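Local coordinates for protein 6-phospho-beta-d glycosidase (Streptococcus pyogenes, PDB 5FOO) that probably hydrolyses 6-phospho-beta-glucosides as a glycoside hydrolase of family 1 and binds 6-phosphocyclophellitol in its pocket, at residues Leu62-Leu65 with Ala66-His70; Thr75-Trp79 with Thr80-Asp84; Glu263-Val266 with Ala267-Lys271. The protein carries 1 engineered substitution. All coordinates share one frame; numbering follows the deposited sequence.

Contact 1. Residues Leu62-Leu65 with Ala66-His70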
loop_
_atom_site.group_PDB
_atom_site.type_symbol
_atom_site.label_atom_id
_atom_site.label_comp_id
_atom_site.label_asym_id
_atom_site.label_seq_id
_atom_site.Cartn_x
_atom_site.Cartn_y
_atom_site.Cartn_z
ATOM N N LEU A 62 8.404 -4.490 -18.190
ATOM C CA LEU A 62 7.258 -5.451 -18.252
ATOM C C LEU A 62 7.592 -6.675 -19.138
ATOM O O LEU A 62 7.245 -7.791 -18.822
ATOM C CB LEU A 62 5.984 -4.767 -18.722
ATOM C CG LEU A 62 5.472 -3.761 -17.666
ATOM C CD1 LEU A 62 4.502 -2.852 -18.352
ATOM C CD2 LEU A 62 4.804 -4.465 -16.491
ATOM N N THR A 63 8.365 -6.446 -20.179
ATOM C CA THR A 63 8.885 -7.532 -20.970
ATOM C C THR A 63 9.712 -8.484 -20.079
ATOM O O THR A 63 9.482 -9.697 -20.095
ATOM C CB THR A 63 9.663 -6.996 -22.204
ATOM O OG1 THR A 63 8.757 -6.285 -23.030
ATOM C CG2 THR A 63 10.270 -8.116 -23.024
ATOM N N LEU A 64 10.601 -7.945 -19.253
ATOM C CA LEU A 64 11.352 -8.790 -18.318
ATOM C C LEU A 64 10.502 -9.504 -17.330
ATOM O O LEU A 64 10.703 -10.697 -17.077
ATOM C CB LEU A 64 12.366 -7.952 -17.570
ATOM C CG LEU A 64 13.306 -8.723 -16.611
ATOM C CD1 LEU A 64 14.330 -9.635 -17.321
ATOM C CD2 LEU A 64 13.997 -7.676 -15.772
ATOM N N LEU A 65 9.558 -8.787 -16.713
ATOM C CA LEU A 65 8.667 -9.422 -15.733
ATOM C C LEU A 65 7.784 -10.526 -16.383
ATOM O O LEU A 65 7.552 -11.566 -15.776
ATOM C CB LEU A 65 7.785 -8.348 -15.061
ATOM C CG LEU A 65 8.596 -7.342 -14.217
ATOM C CD1 LEU A 65 7.710 -6.442 -13.409
ATOM C CD2 LEU A 65 9.570 -8.027 -13.251
ATOM N N ALA A 66 7.344 -10.311 -17.623
ATOM C CA ALA A 66 6.641 -11.360 -18.349
ATOM C C ALA A 66 7.525 -12.553 -18.514
ATOM O O ALA A 66 7.078 -13.658 -18.266
ATOM C CB ALA A 66 6.147 -10.925 -19.712
ATOM N N SER A 67 8.786 -12.346 -18.919
ATOM C CA SER A 67 9.715 -13.488 -19.065
ATOM C C SER A 67 9.993 -14.177 -17.715
ATOM O O SER A 67 10.327 -15.334 -17.696
ATOM C CB SER A 67 11.018 -13.050 -19.722
ATOM O OG SER A 67 11.798 -12.220 -18.825
ATOM N N LEU A 68 9.800 -13.472 -16.588
ATOM C CA LEU A 68 9.933 -14.054 -15.253
ATOM C C LEU A 68 8.620 -14.561 -14.641
ATOM O O LEU A 68 8.522 -14.712 -13.409
ATOM C CB LEU A 68 10.616 -13.065 -14.332
ATOM C CG LEU A 68 12.039 -12.632 -14.743
ATOM C CD1 LEU A 68 12.445 -11.352 -14.068
ATOM C CD2 LEU A 68 13.078 -13.720 -14.439
ATOM N N GLY A 69 7.622 -14.822 -15.504
ATOM C CA GLY A 69 6.390 -15.534 -15.146
ATOM C C GLY A 69 5.271 -14.692 -14.523
ATOM O O GLY A 69 4.271 -15.240 -14.068
ATOM N N HIS A 70 5.451 -13.384 -14.435
ATOM C CA HIS A 70 4.433 -12.527 -13.787
ATOM C C HIS A 70 3.195 -12.470 -14.690
ATOM O O HIS A 70 3.337 -12.268 -15.884
ATOM C CB HIS A 70 4.995 -11.125 -13.529
ATOM C CG HIS A 70 6.118 -11.107 -12.527
ATOM N ND1 HIS A 70 6.462 -9.978 -11.814
ATOM C CD2 HIS A 70 6.939 -12.097 -12.072
ATOM C CE1 HIS A 70 7.464 -10.256 -10.995
ATOM N NE2 HIS A 70 7.786 -11.532 -11.145
#
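A Schellman motif closes helix 54-67 where Leu65 meets His70, just before the second strand of the TIM barrel, 72-76. Its outer bond runs from His70 N to Leu65 O at 3.1 Å, close to straight at 160°, and the inner one from Gly69 N to Ala66 O at 3.0 Å. Gly69, with a positive phi of 84°, is the C-prime residue that turns the chain out of the helix. Ahead of it the regular helical bonds still hold: Ala66 N donates to Leu62 O and Ser67 N to Thr63 O. The pattern then frays: Leu68 N makes a bent bond to Leu64 O and a weak one to Leu65 O. Leu64 O is gripped a second time, by Ser67 OG at 2.6 Å; with OG placed between its own backbone N and carbonyl carbon (chi1 70°), the hydroxyl folds back onto the helix and shares that acceptor with Leu68 N. Apolar packing follows the turn. One branch of Leu68, CD1, lies 3.8 Å from Leu64 CG, and the Leu68 side chain also touches Ala450 and Tyr451 of helix 448-459. On the inner side Leu62 and Leu65 both reach Tyr73 of strand 72-76. The His70 ring also meets Phe453, their planes nearly perpendicular, and crosses the Leu65 side chain at a slant. There Leu65 CD2 is 3.8 Å from CE1 of His70 and 3.9 Å from its ND1.

Contact 2. Residues Thr75-Trp79 with Thr80-Asp84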
loop_
_atom_site.group_PDB
_atom_site.type_symbol
_atom_site.label_atom_id
_atom_site.label_comp_id
_atom_site.label_asym_id
_atom_site.label_seq_id
_atom_site.Cartn_x
_atom_site.Cartn_y
_atom_site.Cartn_z
ATOM N N THR A 75 0.911 -0.991 -9.991
ATOM C CA THR A 75 1.546 0.279 -9.748
ATOM C C THR A 75 0.485 1.368 -9.434
ATOM O O THR A 75 -0.661 1.082 -9.213
ATOM C CB THR A 75 2.467 0.674 -10.937
ATOM O OG1 THR A 75 3.375 1.722 -10.536
ATOM C CG2 THR A 75 1.686 1.105 -12.163
ATOM N N SER A 76 0.894 2.621 -9.375
ATOM C CA SER A 76 -0.028 3.690 -9.129
ATOM C C SER A 76 0.117 4.743 -10.183
ATOM O O SER A 76 1.166 4.890 -10.814
ATOM C CB SER A 76 0.144 4.273 -7.718
ATOM O OG SER A 76 1.317 5.072 -7.601
ATOM N N ILE A 77 -1.001 5.440 -10.404
ATOM C CA ILE A 77 -1.044 6.666 -11.228
ATOM C C ILE A 77 -0.891 7.831 -10.246
ATOM O O ILE A 77 -1.619 7.904 -9.220
ATOM C CB ILE A 77 -2.381 6.782 -12.018
ATOM C CG1 ILE A 77 -2.526 5.667 -13.069
ATOM C CG2 ILE A 77 -2.544 8.142 -12.676
ATOM C CD1 ILE A 77 -3.900 5.606 -13.755
ATOM N N GLN A 78 0.043 8.718 -10.575
ATOM C CA GLN A 78 0.304 9.971 -9.818
ATOM C C GLN A 78 -0.590 11.067 -10.269
ATOM O O GLN A 78 -0.500 11.474 -11.393
ATOM C CB GLN A 78 1.738 10.430 -9.957
ATOM C CG GLN A 78 2.729 9.440 -9.323
ATOM C CD GLN A 78 4.120 10.047 -9.116
ATOM O OE1 GLN A 78 4.324 10.857 -8.234
ATOM N NE2 GLN A 78 5.072 9.627 -9.932
ATOM N N TRP A 79 -1.439 11.539 -9.355
ATOM C CA TRP A 79 -2.190 12.754 -9.483
ATOM C C TRP A 79 -1.303 13.913 -9.998
ATOM O O TRP A 79 -1.720 14.709 -10.871
ATOM C CB TRP A 79 -2.735 13.056 -8.080
ATOM C CG TRP A 79 -3.840 14.010 -7.972
ATOM C CD1 TRP A 79 -4.346 14.811 -8.952
ATOM C CD2 TRP A 79 -4.603 14.290 -6.770
ATOM N NE1 TRP A 79 -5.368 15.590 -8.445
ATOM C CE2 TRP A 79 -5.553 15.282 -7.111
ATOM C CE3 TRP A 79 -4.566 13.794 -5.432
ATOM C CZ2 TRP A 79 -6.443 15.801 -6.180
ATOM C CZ3 TRP A 79 -5.447 14.299 -4.526
ATOM C CH2 TRP A 79 -6.373 15.315 -4.892
ATOM N N THR A 80 -0.080 13.985 -9.472
ATOM C CA THR A 80 0.860 15.023 -9.825
ATOM C C THR A 80 1.423 14.899 -11.242
ATOM O O THR A 80 1.955 15.868 -11.731
ATOM C CB THR A 80 2.061 15.054 -8.846
ATOM O OG1 THR A 80 2.712 13.760 -8.784
ATOM C CG2 THR A 80 1.606 15.513 -7.490
ATOM N N ARG A 81 1.283 13.737 -11.900
ATOM C CA ARG A 81 1.670 13.563 -13.336
ATOM C C ARG A 81 0.481 13.707 -14.272
ATOM O O ARG A 81 0.609 14.305 -15.308
ATOM C CB ARG A 81 2.308 12.174 -13.565
ATOM C CG ARG A 81 2.753 11.942 -14.985
ATOM C CD ARG A 81 3.444 10.631 -15.156
ATOM N NE ARG A 81 4.688 10.512 -14.429
ATOM C CZ ARG A 81 5.829 11.114 -14.715
ATOM N NH1 ARG A 81 5.928 11.918 -15.717
ATOM N NH2 ARG A 81 6.927 10.881 -13.944
ATOM N N LEU A 82 -0.654 13.117 -13.926
ATOM C CA LEU A 82 -1.808 13.075 -14.864
ATOM C C LEU A 82 -2.545 14.410 -15.002
ATOM O O LEU A 82 -3.065 14.722 -16.071
ATOM C CB LEU A 82 -2.813 12.019 -14.462
ATOM C CG LEU A 82 -3.966 11.767 -15.462
ATOM C CD1 LEU A 82 -3.431 11.483 -16.894
ATOM C CD2 LEU A 82 -4.790 10.594 -14.951
ATOM N N ILE A 83 -2.608 15.187 -13.922
ATOM C CA ILE A 83 -3.431 16.363 -13.893
ATOM C C ILE A 83 -2.656 17.656 -14.057
ATOM O O ILE A 83 -1.588 17.840 -13.496
ATOM C CB ILE A 83 -4.293 16.380 -12.614
ATOM C CG1 ILE A 83 -5.231 15.176 -12.561
ATOM C CG2 ILE A 83 -5.089 17.693 -12.519
ATOM C CD1 ILE A 83 -6.185 15.012 -13.762
ATOM N N ASP A 84 -3.204 18.552 -14.865
ATOM C CA ASP A 84 -2.602 19.825 -15.136
ATOM C C ASP A 84 -3.167 20.813 -14.090
ATOM O O ASP A 84 -2.470 21.188 -13.161
ATOM C CB ASP A 84 -2.894 20.232 -16.590
ATOM C CG ASP A 84 -2.470 21.681 -16.916
ATOM O OD1 ASP A 84 -1.855 22.400 -16.109
ATOM O OD2 ASP A 84 -2.801 22.130 -18.000
#
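Gln78 O is gripped by two amides at the start of helix 79-82, a short helix that follows the second strand of the TIM barrel. Leu82 N comes in at 3.0 Å, nearly along the C=O axis and almost straight at 164°. Arg81 N, at 2.9 Å, instead stands above the carbonyl plane. Gln78 is the N-cap residue, its carbonyl taking the first bonds of the helix, and one further bond, Ile83 N to Trp79 O at 3.2 Å, carries the turn to its end. The polar ends of Gln78 and Arg81 converge on a partner outside the turn: Gln78 NE2 hydrogen-bonds Glu20 OE1, and Arg81 NE makes a salt bridge to the same oxygen. Gln78 OE1 is held by Lys25 and Asn29. On the apolar side Ile77 CG2 meets Leu82 CD2 at 4.0 Å, both side chains also packing against helix 136-153. Phe145 of that helix stacks on the Trp79 ring. CG of Trp79 lies anti to its backbone N (chi1 -163°), beside its own carbonyl carbon, and chi2 near zero then brings the CD1 edge of the indole to Ile83. Here Ile83 CG1 approaches near the ring plane, 3.7 Å from Trp79 CD1.

Contact 3. Residues Glu263-Val266 with Ala267-Lys271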
loop_
_atom_site.group_PDB
_atom_site.type_symbol
_atom_site.label_atom_id
_atom_site.label_comp_id
_atom_site.label_asym_id
_atom_site.label_seq_id
_atom_site.Cartn_x
_atom_site.Cartn_y
_atom_site.Cartn_z
ATOM N N GLU A 263 -18.518 1.178 15.946
ATOM C CA GLU A 263 -19.240 1.973 16.946
ATOM C C GLU A 263 -18.383 2.203 18.195
ATOM O O GLU A 263 -18.330 3.296 18.762
ATOM C CB GLU A 263 -20.518 1.245 17.349
ATOM C CG GLU A 263 -21.564 1.129 16.267
ATOM C CD GLU A 263 -22.767 1.982 16.538
ATOM O OE1 GLU A 263 -22.659 3.220 16.311
ATOM O OE2 GLU A 263 -23.796 1.407 16.990
ATOM N N GLU A 264 -17.666 1.169 18.582
ATOM C CA GLU A 264 -16.811 1.268 19.744
ATOM C C GLU A 264 -15.705 2.309 19.542
ATOM O O GLU A 264 -15.371 3.030 20.483
ATOM C CB GLU A 264 -16.241 -0.099 20.125
ATOM C CG GLU A 264 -15.568 -0.099 21.481
ATOM C CD GLU A 264 -14.925 -1.430 21.844
ATOM O OE1 GLU A 264 -15.122 -2.457 21.152
ATOM O OE2 GLU A 264 -14.206 -1.459 22.857
ATOM N N LEU A 265 -15.173 2.402 18.311
ATOM C CA LEU A 265 -14.128 3.341 18.021
ATOM C C LEU A 265 -14.670 4.758 18.082
ATOM O O LEU A 265 -14.062 5.626 18.686
ATOM C CB LEU A 265 -13.382 3.056 16.677
ATOM C CG LEU A 265 -12.368 4.126 16.247
ATOM C CD1 LEU A 265 -11.206 4.196 17.259
ATOM C CD2 LEU A 265 -11.852 3.857 14.836
ATOM N N VAL A 266 -15.770 4.985 17.387
ATOM C CA VAL A 266 -16.524 6.192 17.493
ATOM C C VAL A 266 -16.759 6.663 18.944
ATOM O O VAL A 266 -16.561 7.828 19.193
ATOM C CB VAL A 266 -17.888 6.075 16.777
ATOM C CG1 VAL A 266 -18.836 7.216 17.121
ATOM C CG2 VAL A 266 -17.668 6.126 15.270
ATOM N N ALA A 267 -17.227 5.807 19.851
ATOM C CA ALA A 267 -17.413 6.214 21.279
ATOM C C ALA A 267 -16.071 6.648 21.922
ATOM O O ALA A 267 -16.034 7.652 22.610
ATOM C CB ALA A 267 -18.049 5.077 22.096
ATOM N N VAL A 268 -14.955 5.972 21.634
ATOM C CA VAL A 268 -13.675 6.425 22.174
ATOM C C VAL A 268 -13.299 7.818 21.662
ATOM O O VAL A 268 -12.894 8.715 22.436
ATOM C CB VAL A 268 -12.560 5.392 21.956
ATOM C CG1 VAL A 268 -11.180 5.925 22.370
ATOM C CG2 VAL A 268 -12.897 4.074 22.686
ATOM N N LEU A 269 -13.427 8.007 20.363
ATOM C CA LEU A 269 -12.994 9.266 19.741
ATOM C C LEU A 269 -13.813 10.435 20.285
ATOM O O LEU A 269 -13.249 11.484 20.557
ATOM C CB LEU A 269 -13.125 9.214 18.203
ATOM C CG LEU A 269 -12.173 8.221 17.537
ATOM C CD1 LEU A 269 -12.547 8.190 16.063
ATOM C CD2 LEU A 269 -10.704 8.598 17.724
ATOM N N LYS A 270 -15.111 10.200 20.468
ATOM C CA LYS A 270 -16.062 11.189 21.002
ATOM C C LYS A 270 -15.773 11.521 22.467
ATOM O O LYS A 270 -15.733 12.672 22.834
ATOM C CB LYS A 270 -17.438 10.608 20.882
ATOM C CG LYS A 270 -18.649 11.488 21.078
ATOM C CD LYS A 270 -19.816 10.466 21.140
ATOM C CE LYS A 270 -21.186 11.002 20.799
ATOM N NZ LYS A 270 -21.435 12.195 21.648
ATOM N N LYS A 271 -15.523 10.500 23.270
ATOM C CA LYS A 271 -15.139 10.689 24.638
ATOM C C LYS A 271 -13.852 11.476 24.733
ATOM O O LYS A 271 -13.705 12.290 25.631
ATOM C CB LYS A 271 -14.998 9.351 25.345
ATOM C CG LYS A 271 -14.455 9.413 26.768
ATOM C CD LYS A 271 -14.152 8.021 27.351
ATOM C CE LYS A 271 -13.133 7.151 26.601
ATOM N NZ LYS A 271 -11.708 7.594 26.568
#
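Ala267 N reaches back one turn to Glu263 O at 3.0 Å, the first of five regular i to i+4 bonds along 263-271, an alpha helix on the outside of the TIM barrel. Ala267 CB lies 3.7 Å from Glu264 O, on an exposed face. Next, Val268 N donates to Glu264 O at 3.2 Å, and its CG2 branch, anti to the carbonyl carbon, comes down beside the same oxygen at 3.5 Å. Leu269 follows with the bond from its N to Leu265 O, 3.0 Å long and 163° at the hydrogen. Its side chain supplies the apolar contact of the turn: CD1 of Leu269 sits 4.1 Å from Leu265 CG, and Leu269 CG is equally near Leu265 CD1, so the CD1 methyl of each leucine lies against the branch carbon of the other. Lys270 N bonds to Val266 O at 3.1 Å, with Lys270 CB close to that oxygen, while the amine end leads away from the preceding turn. Lys271 N then closes on Ala267 O, and its NZ makes a weak bond to Tyr322. The buried side of the helix rests on helix 235-258, where Leu265 meets Phe243 and Leu251, Val268 also touches Phe243, and Glu264 OE1 is hydrogen-bonded to His242; Val266 and Leu269 pack against Trp276 in the loop leading on to helix 280-288.

Overall arrangement
The three contacts occur in series along one TIM-barrel chain. Contacts 1 and 2 are neighbours in the fold: helix 54-67 ends at contact 1, the chain enters strand 72-76, and contact 2 forms as it leaves that strand, with centres about 24 Å apart and nearest atoms about 8 Å apart. Contact 3 lies on the far side of the chain's centre from contact 1, their centres about 48 Å apart, and its centre is about 36 Å from that of contact 2. Contact 2 lies toward the pocket: the Gln78 side chain is about 12 Å from the bound 6-phosphocyclophellitol, whose pocket includes Glu165 and Glu366.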